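Long-range contact in inclusion membrane protein A (PDB 6E7E), which probably mediates the homotypic fusion of chlamydial inclusions through its SNARE-like soluble domain, the part described here: residues Ser43-Leu57 with Ile128-Asp140. The protein carries 2 engineered substitutions. Numbering follows the deposited sequence.
Sequences SKDLSAVSQDFYSCL and IEELKTIRDSLRD
The ring of Phe53 packs as a knob into the hole formed on helix 128-140 by Leu131, Ile134, Arg135 and Leu138. Arg135 CB lies over one face in a CH-pi contact, 4.1 Å from the ring centroid, while Ile134 CG2, Leu138 CD2 and the carbonyl oxygen of Leu131 line the edge; Phe53 CZ comes within 3.3 Å of Leu131 O. Two further flat groups are guanidiniums: that of Arg135 has Lys132 CA off-centre over one face, with Asp52 OD2 and the Asp136 carboxylate at its edge, and that of Arg139 has Arg135 CD off-centre over one face. This is side-by-side packing of two nearly parallel helices, 22° apart, in the all-helical bundle of the IncA soluble domain. Phe53 also stacks on Phe32 of helix 4-38 and touches Leu107 of helix 87-107, which places its ring in the bundle core.

Towards the start of helix 44-57, Leu46 CD1 meets Leu131 CD1, and Ile128 CD1 reaches Leu46 CB. Val49 CG2 lies across the aliphatic part of Lys132, at 3.9 Å from CG. At the other end, the methyls Leu57 CD2 and Leu138 CD2 are pressed to 3.5 Å, tighter than usual van der Waals contact.

Charged groups border this apolar seam. The Arg135 chain leaves with CG anti to the backbone N (chi1 172°) and bends at chi3, bringing NH1 to Asp52 OD2 at 2.9 Å, nearly along the C-O axis, while NE and NH2 both grip Asp136 OD1 side-on. The two carboxylates, at different edges, probably limit the guanidinium's rotation. Lys132, extended beyond CG, donates from NZ to the syn side of Asp45 OD2 at 2.8 Å, and a water donates to Asp45 OD1 at 2.6 Å.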
loop_
_atom_site.group_PDB
_atom_site.type_symbol
_atom_site.label_atom_id
_atom_site.label_comp_id
_atom_site.label_asym_id
_atom_site.label_seq_id
_atom_site.Cartn_x
_atom_site.Cartn_y
_atom_site.Cartn_z
ATOM N N SER A 43 15.219 -14.386 -19.631
ATOM C CA SER A 43 13.982 -15.019 -19.134
ATOM C C SER A 43 12.833 -14.052 -19.361
ATOM O O SER A 43 12.585 -13.187 -18.536
ATOM C CB SER A 43 14.065 -15.418 -17.688
ATOM O OG SER A 43 12.807 -15.937 -17.278
ATOM N N LYS A 44 12.132 -14.213 -20.460
ATOM C CA LYS A 44 11.032 -13.294 -20.816
ATOM C C LYS A 44 9.934 -13.332 -19.741
ATOM O O LYS A 44 9.363 -12.287 -19.440
ATOM C CB LYS A 44 10.502 -13.626 -22.209
ATOM C CG LYS A 44 11.462 -13.258 -23.327
ATOM C CD LYS A 44 11.498 -11.780 -23.661
ATOM C CE LYS A 44 12.066 -11.478 -25.036
ATOM N NZ LYS A 44 12.409 -10.043 -25.191
ATOM N N ASP A 45 9.633 -14.493 -19.177
ATOM C CA ASP A 45 8.543 -14.620 -18.187
ATOM C C ASP A 45 8.965 -13.899 -16.903
ATOM O O ASP A 45 8.169 -13.141 -16.330
ATOM C CB ASP A 45 8.194 -16.076 -17.916
ATOM C CG ASP A 45 6.743 -16.280 -17.490
ATOM O OD1 ASP A 45 5.941 -15.344 -17.661
ATOM O OD2 ASP A 45 6.436 -17.352 -16.958
ATOM N N LEU A 46 10.200 -14.078 -16.454
ATOM C CA LEU A 46 10.685 -13.354 -15.266
ATOM C C LEU A 46 10.657 -11.855 -15.547
ATOM O O LEU A 46 10.295 -11.072 -14.678
ATOM C CB LEU A 46 12.092 -13.808 -14.902
ATOM C CG LEU A 46 12.728 -13.036 -13.759
ATOM C CD1 LEU A 46 11.930 -13.163 -12.459
ATOM C CD2 LEU A 46 14.153 -13.488 -13.567
ATOM N N SER A 47 11.073 -11.454 -16.732
ATOM C CA SER A 47 11.138 -10.024 -17.051
ATOM C C SER A 47 9.725 -9.427 -16.999
ATOM O O SER A 47 9.539 -8.292 -16.498
ATOM C CB SER A 47 11.816 -9.825 -18.381
ATOM O OG SER A 47 11.882 -8.462 -18.732
ATOM N N ALA A 48 8.730 -10.127 -17.532
ATOM C CA ALA A 48 7.339 -9.620 -17.578
ATOM C C ALA A 48 6.777 -9.524 -16.156
ATOM O O ALA A 48 6.147 -8.506 -15.815
ATOM C CB ALA A 48 6.503 -10.505 -18.459
ATOM N N VAL A 49 6.962 -10.552 -15.326
ATOM C CA VAL A 49 6.402 -10.485 -13.958
ATOM C C VAL A 49 7.097 -9.358 -13.187
ATOM O O VAL A 49 6.457 -8.678 -12.383
ATOM C CB VAL A 49 6.478 -11.836 -13.206
ATOM C CG1 VAL A 49 7.854 -12.332 -12.816
ATOM C CG2 VAL A 49 5.665 -11.738 -11.920
ATOM N N SER A 50 8.385 -9.162 -13.422
ATOM C CA SER A 50 9.128 -8.088 -12.753
ATOM C C SER A 50 8.567 -6.726 -13.175
ATOM O O SER A 50 8.398 -5.841 -12.320
ATOM C CB SER A 50 10.596 -8.236 -13.058
ATOM O OG SER A 50 11.138 -9.438 -12.525
ATOM N N GLN A 51 8.301 -6.540 -14.456
ATOM C CA GLN A 51 7.661 -5.286 -14.917
ATOM C C GLN A 51 6.275 -5.128 -14.274
ATOM O O GLN A 51 5.903 -4.003 -13.930
ATOM C CB GLN A 51 7.593 -5.267 -16.435
ATOM C CG GLN A 51 6.803 -4.088 -17.007
ATOM C CD GLN A 51 7.334 -2.711 -16.681
ATOM O OE1 GLN A 51 8.544 -2.496 -16.630
ATOM N NE2 GLN A 51 6.432 -1.759 -16.474
ATOM N N ASP A 52 5.569 -6.229 -14.046
ATOM C CA ASP A 52 4.260 -6.165 -13.356
ATOM C C ASP A 52 4.417 -5.652 -11.927
ATOM O O ASP A 52 3.559 -4.872 -11.459
ATOM C CB ASP A 52 3.584 -7.537 -13.303
ATOM C CG ASP A 52 3.114 -8.112 -14.606
ATOM O OD1 ASP A 52 2.954 -7.336 -15.561
ATOM O OD2 ASP A 52 2.900 -9.333 -14.619
ATOM N N PHE A 53 5.444 -6.064 -11.204
ATOM C CA PHE A 53 5.662 -5.488 -9.862
ATOM C C PHE A 53 5.933 -3.996 -9.977
ATOM O O PHE A 53 5.426 -3.206 -9.176
ATOM C CB PHE A 53 6.816 -6.163 -9.150
ATOM C CG PHE A 53 6.432 -7.444 -8.479
ATOM C CD1 PHE A 53 5.753 -7.401 -7.295
ATOM C CD2 PHE A 53 6.710 -8.673 -9.028
ATOM C CE1 PHE A 53 5.372 -8.555 -6.647
ATOM C CE2 PHE A 53 6.333 -9.822 -8.369
ATOM C CZ PHE A 53 5.683 -9.768 -7.168
ATOM N N TYR A 54 6.730 -3.594 -10.953
ATOM C CA TYR A 54 7.042 -2.167 -11.131
ATOM C C TYR A 54 5.732 -1.393 -11.311
ATOM O O TYR A 54 5.485 -0.373 -10.668
ATOM C CB TYR A 54 7.997 -1.923 -12.293
ATOM C CG TYR A 54 8.403 -0.465 -12.323
ATOM C CD1 TYR A 54 9.315 0.024 -11.388
ATOM C CD2 TYR A 54 7.815 0.443 -13.168
ATOM C CE1 TYR A 54 9.653 1.364 -11.315
ATOM C CE2 TYR A 54 8.154 1.781 -13.131
ATOM C CZ TYR A 54 9.065 2.243 -12.199
ATOM O OH TYR A 54 9.373 3.569 -12.155
ATOM N N SER A 55 4.889 -1.889 -12.196
ATOM C CA SER A 55 3.635 -1.215 -12.587
ATOM C C SER A 55 2.635 -1.212 -11.429
ATOM O O SER A 55 2.000 -0.169 -11.167
ATOM C CB SER A 55 3.069 -1.888 -13.815
ATOM O OG SER A 55 3.898 -1.658 -14.942
ATOM N N CYS A 56 2.450 -2.332 -10.738
ATOM C CA CYS A 56 1.361 -2.407 -9.747
ATOM C C CYS A 56 1.740 -1.596 -8.501
ATOM O O CYS A 56 0.833 -1.182 -7.754
ATOM C CB CYS A 56 0.945 -3.838 -9.456
ATOM S SG CYS A 56 2.010 -4.686 -8.294
ATOM N N LEU A 57 3.016 -1.307 -8.285
ATOM C CA LEU A 57 3.468 -0.518 -7.111
ATOM C C LEU A 57 3.539 0.984 -7.428
ATOM O O LEU A 57 3.691 1.765 -6.483
ATOM C CB LEU A 57 4.796 -1.082 -6.615
ATOM C CG LEU A 57 4.704 -2.503 -6.075
ATOM C CD1 LEU A 57 6.066 -3.008 -5.650
ATOM C CD2 LEU A 57 3.743 -2.589 -4.904
ATOM N N ILE A 128 9.764 -17.947 -10.427
ATOM C CA ILE A 128 8.836 -17.159 -11.263
ATOM C C ILE A 128 7.400 -17.405 -10.781
ATOM O O ILE A 128 6.611 -16.461 -10.678
ATOM C CB ILE A 128 9.036 -17.473 -12.745
ATOM C CG1 ILE A 128 10.383 -16.948 -13.228
ATOM C CG2 ILE A 128 7.880 -16.937 -13.583
ATOM C CD1 ILE A 128 10.821 -17.527 -14.549
ATOM N N GLU A 129 7.056 -18.651 -10.492
ATOM C CA GLU A 129 5.695 -18.988 -10.029
ATOM C C GLU A 129 5.423 -18.308 -8.686
ATOM O O GLU A 129 4.315 -17.795 -8.488
ATOM C CB GLU A 129 5.572 -20.503 -9.928
ATOM C CG GLU A 129 4.284 -20.945 -9.292
ATOM C CD GLU A 129 3.067 -20.453 -10.027
ATOM O OE1 GLU A 129 3.191 -20.061 -11.218
ATOM O OE2 GLU A 129 2.007 -20.462 -9.401
ATOM N N GLU A 130 6.404 -18.290 -7.793
ATOM C CA GLU A 130 6.222 -17.619 -6.501
ATOM C C GLU A 130 5.996 -16.128 -6.732
ATOM O O GLU A 130 5.122 -15.526 -6.070
ATOM C CB GLU A 130 7.426 -17.867 -5.616
ATOM C CG GLU A 130 7.245 -17.274 -4.249
ATOM C CD GLU A 130 8.337 -17.605 -3.257
ATOM O OE1 GLU A 130 9.393 -18.089 -3.691
ATOM O OE2 GLU A 130 8.121 -17.396 -2.047
ATOM N N LEU A 131 6.747 -15.525 -7.620
ATOM C CA LEU A 131 6.613 -14.095 -7.908
ATOM C C LEU A 131 5.224 -13.798 -8.457
ATOM O O LEU A 131 4.611 -12.797 -8.059
ATOM C CB LEU A 131 7.704 -13.629 -8.861
ATOM C CG LEU A 131 9.070 -13.489 -8.214
ATOM C CD1 LEU A 131 10.125 -13.317 -9.303
ATOM C CD2 LEU A 131 9.100 -12.318 -7.255
ATOM N N LYS A 132 4.723 -14.618 -9.364
ATOM C CA LYS A 132 3.386 -14.377 -9.914
ATOM C C LYS A 132 2.337 -14.474 -8.808
ATOM O O LYS A 132 1.361 -13.690 -8.796
ATOM C CB LYS A 132 3.047 -15.376 -11.000
ATOM C CG LYS A 132 3.809 -15.193 -12.294
ATOM C CD LYS A 132 3.519 -16.298 -13.254
ATOM C CE LYS A 132 4.310 -16.194 -14.537
ATOM N NZ LYS A 132 4.223 -17.456 -15.313
ATOM N N THR A 133 2.524 -15.403 -7.879
ATOM C CA THR A 133 1.551 -15.593 -6.782
ATOM C C THR A 133 1.574 -14.370 -5.863
ATOM O O THR A 133 0.487 -13.885 -5.455
ATOM C CB THR A 133 1.879 -16.909 -6.072
ATOM O OG1 THR A 133 1.845 -17.989 -7.009
ATOM C CG2 THR A 133 0.927 -17.197 -4.937
ATOM N N ILE A 134 2.739 -13.893 -5.497
ATOM C CA ILE A 134 2.840 -12.686 -4.650
ATOM C C ILE A 134 2.290 -11.475 -5.393
ATOM O O ILE A 134 1.581 -10.663 -4.791
ATOM C CB ILE A 134 4.284 -12.459 -4.184
ATOM C CG1 ILE A 134 4.722 -13.609 -3.283
ATOM C CG2 ILE A 134 4.399 -11.110 -3.495
ATOM C CD1 ILE A 134 6.202 -13.646 -3.080
ATOM N N ARG A 135 2.608 -11.314 -6.676
ATOM C CA ARG A 135 2.046 -10.202 -7.464
ATOM C C ARG A 135 0.528 -10.223 -7.359
ATOM O O ARG A 135 -0.084 -9.160 -7.122
ATOM C CB ARG A 135 2.488 -10.360 -8.911
ATOM C CG ARG A 135 1.826 -9.403 -9.895
ATOM C CD ARG A 135 1.834 -9.969 -11.311
ATOM N NE ARG A 135 1.034 -11.177 -11.461
ATOM C CZ ARG A 135 1.141 -12.076 -12.439
ATOM N NH1 ARG A 135 1.932 -11.855 -13.480
ATOM N NH2 ARG A 135 0.425 -13.182 -12.405
ATOM N N ASP A 136 -0.076 -11.380 -7.544
ATOM C CA ASP A 136 -1.555 -11.463 -7.504
ATOM C C ASP A 136 -2.093 -11.087 -6.119
ATOM O O ASP A 136 -3.081 -10.351 -6.016
ATOM C CB ASP A 136 -2.016 -12.859 -7.882
ATOM C CG ASP A 136 -1.754 -13.281 -9.308
ATOM O OD1 ASP A 136 -1.361 -12.413 -10.125
ATOM O OD2 ASP A 136 -1.947 -14.484 -9.572
ATOM N N SER A 137 -1.429 -11.538 -5.067
ATOM C CA SER A 137 -1.851 -11.244 -3.693
ATOM C C SER A 137 -1.718 -9.749 -3.412
ATOM O O SER A 137 -2.638 -9.137 -2.840
ATOM C CB SER A 137 -1.046 -12.062 -2.749
ATOM O OG SER A 137 -1.502 -11.829 -1.444
ATOM N N LEU A 138 -0.682 -9.219 -3.838
ATOM C CA LEU A 138 -0.378 -7.804 -3.602
ATOM C C LEU A 138 -1.357 -6.909 -4.346
ATOM O O LEU A 138 -1.810 -5.913 -3.790
ATOM C CB LEU A 138 1.043 -7.538 -4.061
ATOM C CG LEU A 138 1.513 -6.099 -3.958
ATOM C CD1 LEU A 138 1.507 -5.697 -2.510
ATOM C CD2 LEU A 138 2.925 -5.920 -4.500
ATOM N N ARG A 139 -1.675 -7.249 -5.611
ATOM C CA ARG A 139 -2.695 -6.515 -6.379
ATOM C C ARG A 139 -4.008 -6.550 -5.606
ATOM O O ARG A 139 -4.690 -5.514 -5.526
ATOM C CB ARG A 139 -2.865 -7.140 -7.758
ATOM C CG ARG A 139 -1.811 -6.707 -8.753
ATOM C CD ARG A 139 -1.998 -7.437 -10.047
ATOM N NE ARG A 139 -1.200 -6.850 -11.108
ATOM C CZ ARG A 139 -0.898 -7.473 -12.228
ATOM N NH1 ARG A 139 -1.314 -8.709 -12.432
ATOM N NH2 ARG A 139 -0.161 -6.872 -13.141
ATOM N N ASP A 140 -4.402 -7.701 -5.101
ATOM C CA ASP A 140 -5.676 -7.847 -4.358
ATOM C C ASP A 140 -5.641 -6.907 -3.140
ATOM O O ASP A 140 -6.594 -6.196 -2.857
ATOM C CB ASP A 140 -5.938 -9.312 -3.987
ATOM C CG ASP A 140 -6.435 -10.183 -5.135
ATOM O OD1 ASP A 140 -6.786 -9.623 -6.194
ATOM O OD2 ASP A 140 -6.445 -11.423 -4.966
HETATM O O HOH W 1 3.307 -15.358 -17.731
#